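Local coordinates for protein AA9 family lytic polysaccharide monooxygenase D (Myceliophthora thermophila, PDB 5UFV) that oxidatively cleaves glycosidic bonds of cellulose with an active-site copper ion, yielding C1-oxidised products, at residues I66-A71 against V153-I158. Residues are numbered along the deposited sequence; the frame is centred on the assembly and turned at random.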
ATOM      1  N   ILE A  66      -9.128   8.650   0.412  1.00 36.15           N
ATOM      2  CA  ILE A  66      -7.983   8.476  -0.489  1.00 35.56           C
ATOM      3  C   ILE A  66      -8.252   7.332  -1.455  1.00 35.04           C
ATOM      4  O   ILE A  66      -8.363   6.184  -1.044  1.00 35.18           O
ATOM      5  CB  ILE A  66      -6.690   8.159   0.283  1.00 34.98           C
ATOM      6  CG1 ILE A  66      -6.339   9.335   1.183  1.00 37.86           C
ATOM      7  CG2 ILE A  66      -5.549   7.913  -0.688  1.00 32.76           C
ATOM      8  CD1 ILE A  66      -5.144   9.104   2.075  1.00 38.79           C
ATOM      9  N   THR A  67      -8.351   7.654  -2.735  1.00 34.88           N
ATOM     10  CA  THR A  67      -8.557   6.672  -3.765  1.00 34.16           C
ATOM     11  C   THR A  67      -7.332   6.634  -4.668  1.00 34.37           C
ATOM     12  O   THR A  67      -6.943   7.663  -5.205  1.00 38.05           O
ATOM     13  CB  THR A  67      -9.736   7.069  -4.632  1.00 35.75           C
ATOM     14  OG1 THR A  67     -10.911   7.141  -3.828  1.00 35.48           O
ATOM     15  CG2 THR A  67      -9.939   6.064  -5.773  1.00 36.33           C
ATOM     16  N   ALA A  68      -6.741   5.449  -4.841  1.00 32.27           N
ATOM     17  CA  ALA A  68      -5.641   5.231  -5.764  1.00 28.68           C
ATOM     18  C   ALA A  68      -6.111   4.407  -6.960  1.00 27.67           C
ATOM     19  O   ALA A  68      -6.913   3.478  -6.809  1.00 27.55           O
ATOM     20  CB  ALA A  68      -4.543   4.499  -5.044  1.00 28.06           C
ATOM     21  N   THR A  69      -5.606   4.740  -8.139  1.00 26.25           N
ATOM     22  CA  THR A  69      -5.959   4.031  -9.361  1.00 26.68           C
ATOM     23  C   THR A  69      -4.756   3.334  -9.988  1.00 25.42           C
ATOM     24  O   THR A  69      -3.677   3.886 -10.064  1.00 25.15           O
ATOM     25  CB  THR A  69      -6.591   4.991 -10.389  1.00 27.90           C
ATOM     26  OG1 THR A  69      -7.765   5.549  -9.819  1.00 28.38           O
ATOM     27  CG2 THR A  69      -7.035   4.255 -11.667  1.00 29.44           C
ATOM     28  N   TRP A  70      -4.967   2.109 -10.438  1.00 25.23           N
ATOM     29  CA  TRP A  70      -3.946   1.327 -11.086  1.00 24.12           C
ATOM     30  C   TRP A  70      -4.372   1.282 -12.517  1.00 25.69           C
ATOM     31  O   TRP A  70      -5.390   0.640 -12.840  1.00 25.75           O
ATOM     32  CB  TRP A  70      -3.928  -0.101 -10.553  1.00 24.12           C
ATOM     33  CG  TRP A  70      -3.179  -0.266  -9.286  1.00 23.69           C
ATOM     34  CD1 TRP A  70      -1.892  -0.688  -9.158  1.00 23.91           C
ATOM     35  CD2 TRP A  70      -3.665  -0.038  -7.957  1.00 23.69           C
ATOM     36  NE1 TRP A  70      -1.535  -0.721  -7.827  1.00 24.69           N
ATOM     37  CE2 TRP A  70      -2.615  -0.319  -7.074  1.00 24.92           C
ATOM     38  CE3 TRP A  70      -4.894   0.357  -7.426  1.00 24.58           C
ATOM     39  CZ2 TRP A  70      -2.762  -0.204  -5.681  1.00 24.36           C
ATOM     40  CZ3 TRP A  70      -5.031   0.481  -6.059  1.00 24.11           C
ATOM     41  CH2 TRP A  70      -3.975   0.195  -5.203  1.00 24.28           C
ATOM     42  N   ALA A  71      -3.622   1.964 -13.377  1.00 24.71           N
ATOM     43  CA  ALA A  71      -3.912   1.915 -14.779  1.00 25.19           C
ATOM     44  C   ALA A  71      -3.898   0.493 -15.317  1.00 25.98           C
ATOM     45  O   ALA A  71      -4.644   0.191 -16.239  1.00 25.25           O
ATOM     46  CB  ALA A  71      -2.941   2.778 -15.544  1.00 25.83           C
ATOM     47  N   VAL A 153       1.565   8.562   2.177  1.00 29.82           N
ATOM     48  CA  VAL A 153       0.631   7.458   2.143  1.00 29.49           C
ATOM     49  C   VAL A 153       1.222   6.453   1.191  1.00 27.94           C
ATOM     50  O   VAL A 153       1.733   6.857   0.174  1.00 29.39           O
ATOM     51  CB  VAL A 153      -0.738   7.889   1.638  1.00 30.84           C
ATOM     52  CG1 VAL A 153      -0.632   8.597   0.292  1.00 31.31           C
ATOM     53  CG2 VAL A 153      -1.662   6.680   1.541  1.00 30.97           C
ATOM     54  N   ARG A 154       1.165   5.161   1.512  1.00 27.15           N
ATOM     55  CA  ARG A 154       1.855   4.124   0.717  1.00 25.40           C
ATOM     56  C   ARG A 154       0.894   3.002   0.355  1.00 25.23           C
ATOM     57  O   ARG A 154       0.273   2.396   1.249  1.00 24.74           O
ATOM     58  CB  ARG A 154       3.041   3.565   1.521  1.00 25.24           C
ATOM     59  CG  ARG A 154       3.704   2.317   0.973  1.00 23.98           C
ATOM     60  CD  ARG A 154       4.888   1.972   1.858  1.00 25.41           C
ATOM     61  NE  ARG A 154       5.566   0.777   1.380  1.00 26.22           N
ATOM     62  CZ  ARG A 154       5.097  -0.468   1.531  1.00 27.81           C
ATOM     63  NH1 ARG A 154       3.947  -0.694   2.202  1.00 27.12           N
ATOM     64  NH2 ARG A 154       5.786  -1.491   1.013  1.00 26.37           N
ATOM     65  N   HIS A 155       0.766   2.720  -0.942  1.00 23.97           N
ATOM     66  CA  HIS A 155      -0.080   1.624  -1.396  1.00 23.64           C
ATOM     67  C   HIS A 155       0.807   0.502  -1.775  1.00 23.27           C
ATOM     68  O   HIS A 155       1.817   0.727  -2.410  1.00 23.11           O
ATOM     69  CB  HIS A 155      -0.943   2.025  -2.589  1.00 24.02           C
ATOM     70  CG  HIS A 155      -2.009   3.004  -2.231  1.00 25.25           C
ATOM     71  ND1 HIS A 155      -1.750   4.344  -2.035  1.00 25.72           N
ATOM     72  CD2 HIS A 155      -3.319   2.831  -1.945  1.00 25.96           C
ATOM     73  CE1 HIS A 155      -2.861   4.960  -1.679  1.00 24.79           C
ATOM     74  NE2 HIS A 155      -3.825   4.064  -1.612  1.00 25.70           N
ATOM     75  N   GLU A 156       0.424  -0.708  -1.389  1.00 23.67           N
ATOM     76  CA  GLU A 156       1.248  -1.860  -1.592  1.00 25.66           C
ATOM     77  C   GLU A 156       0.340  -3.006  -1.904  1.00 26.27           C
ATOM     78  O   GLU A 156      -0.616  -3.277  -1.156  1.00 26.01           O
ATOM     79  CB  GLU A 156       2.064  -2.157  -0.333  1.00 29.92           C
ATOM     80  CG  GLU A 156       2.892  -3.443  -0.346  1.00 34.10           C
ATOM     81  CD  GLU A 156       3.603  -3.716   0.999  1.00 40.47           C
ATOM     82  OE1 GLU A 156       3.091  -3.292   2.075  1.00 42.58           O
ATOM     83  OE2 GLU A 156       4.699  -4.346   1.000  1.00 43.07           O
ATOM     84  N   LEU A 157       0.642  -3.659  -3.030  1.00 25.85           N
ATOM     85  CA  LEU A 157       0.019  -4.894  -3.439  1.00 26.18           C
ATOM     86  C   LEU A 157       1.098  -5.923  -3.409  1.00 27.86           C
ATOM     87  O   LEU A 157       2.194  -5.669  -3.906  1.00 27.95           O
ATOM     88  CB  LEU A 157      -0.487  -4.815  -4.875  1.00 25.80           C
ATOM     89  CG  LEU A 157      -1.490  -3.713  -5.192  1.00 25.53           C
ATOM     90  CD1 LEU A 157      -2.008  -3.906  -6.606  1.00 26.57           C
ATOM     91  CD2 LEU A 157      -2.632  -3.669  -4.191  1.00 25.55           C
ATOM     92  N   ILE A 158       0.789  -7.082  -2.825  1.00 29.30           N
ATOM     93  CA  ILE A 158       1.722  -8.195  -2.751  1.00 28.13           C
ATOM     94  C   ILE A 158       1.106  -9.352  -3.524  1.00 29.55           C
ATOM     95  O   ILE A 158       0.144  -9.966  -3.058  1.00 29.39           O
ATOM     96  CB  ILE A 158       1.957  -8.623  -1.321  1.00 27.70           C
ATOM     97  CG1 ILE A 158       2.362  -7.433  -0.464  1.00 28.15           C
ATOM     98  CG2 ILE A 158       3.044  -9.670  -1.270  1.00 29.52           C
ATOM     99  CD1 ILE A 158       2.559  -7.820   0.998  1.00 29.15           C
TER
HETATM  100  O   HOH W   1      -6.693   3.681  -0.769  1.00 34.36           O
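Strands 66-70 and 153-158 face each other across the core of a beta-sandwich, their axes 9.6 Å apart at closest approach and their N-to-C directions 43° apart, with no direct hydrogen bond between them. Ile66, Ala68 and Trp70 point toward Val153, His155 and Leu157. The methyl of Ala68 sits over one face of the His155 imidazole, a CH-pi contact with Ala68 CB 3.7 Å from the ring centroid and displaced from the ring centre toward NE2. Ile66 CG2 approaches the edge of the same ring at His155 CE1 (4.1 Å), while Ile66 CD1 reaches Val153 CG2 at 4.3 Å. In the plane of the imidazole a water lies 3.0 Å from His155 NE2 and donates a hydrogen bond to Ile66 O, so this buried ring nitrogen is joined to the facing backbone by a single bridge. Trp70 has CG anti to its carbonyl carbon (chi1 -82°), and its indole and the Leu157 side chain run past each other in opposing senses. Leu157 CD1 rests 3.4 Å from Trp70 NE1, above the ring plane and near the rim, and Leu157 CD2 meets Trp70 CZ2 at 3.8 Å; the benzo end of the indole also touches His155 CB. An alanine in place of Trp70 would probably open a gap beside Leu157 and leave the His155 methylene without its indole neighbour. Behind the contact, Arg154 and Glu156 form a two-nitrogen salt bridge on the other side of strand 149-159. Strand 65-70 lies between strands 4-9 and 136-141 in one sheet, strand 149-159 between 80-86 and 167-177 in the other; Val4 packs on Ala68, Trp70 and His155, and the side chain of Leu157 lies about 5 Å from that of the copper ligand Tyr169.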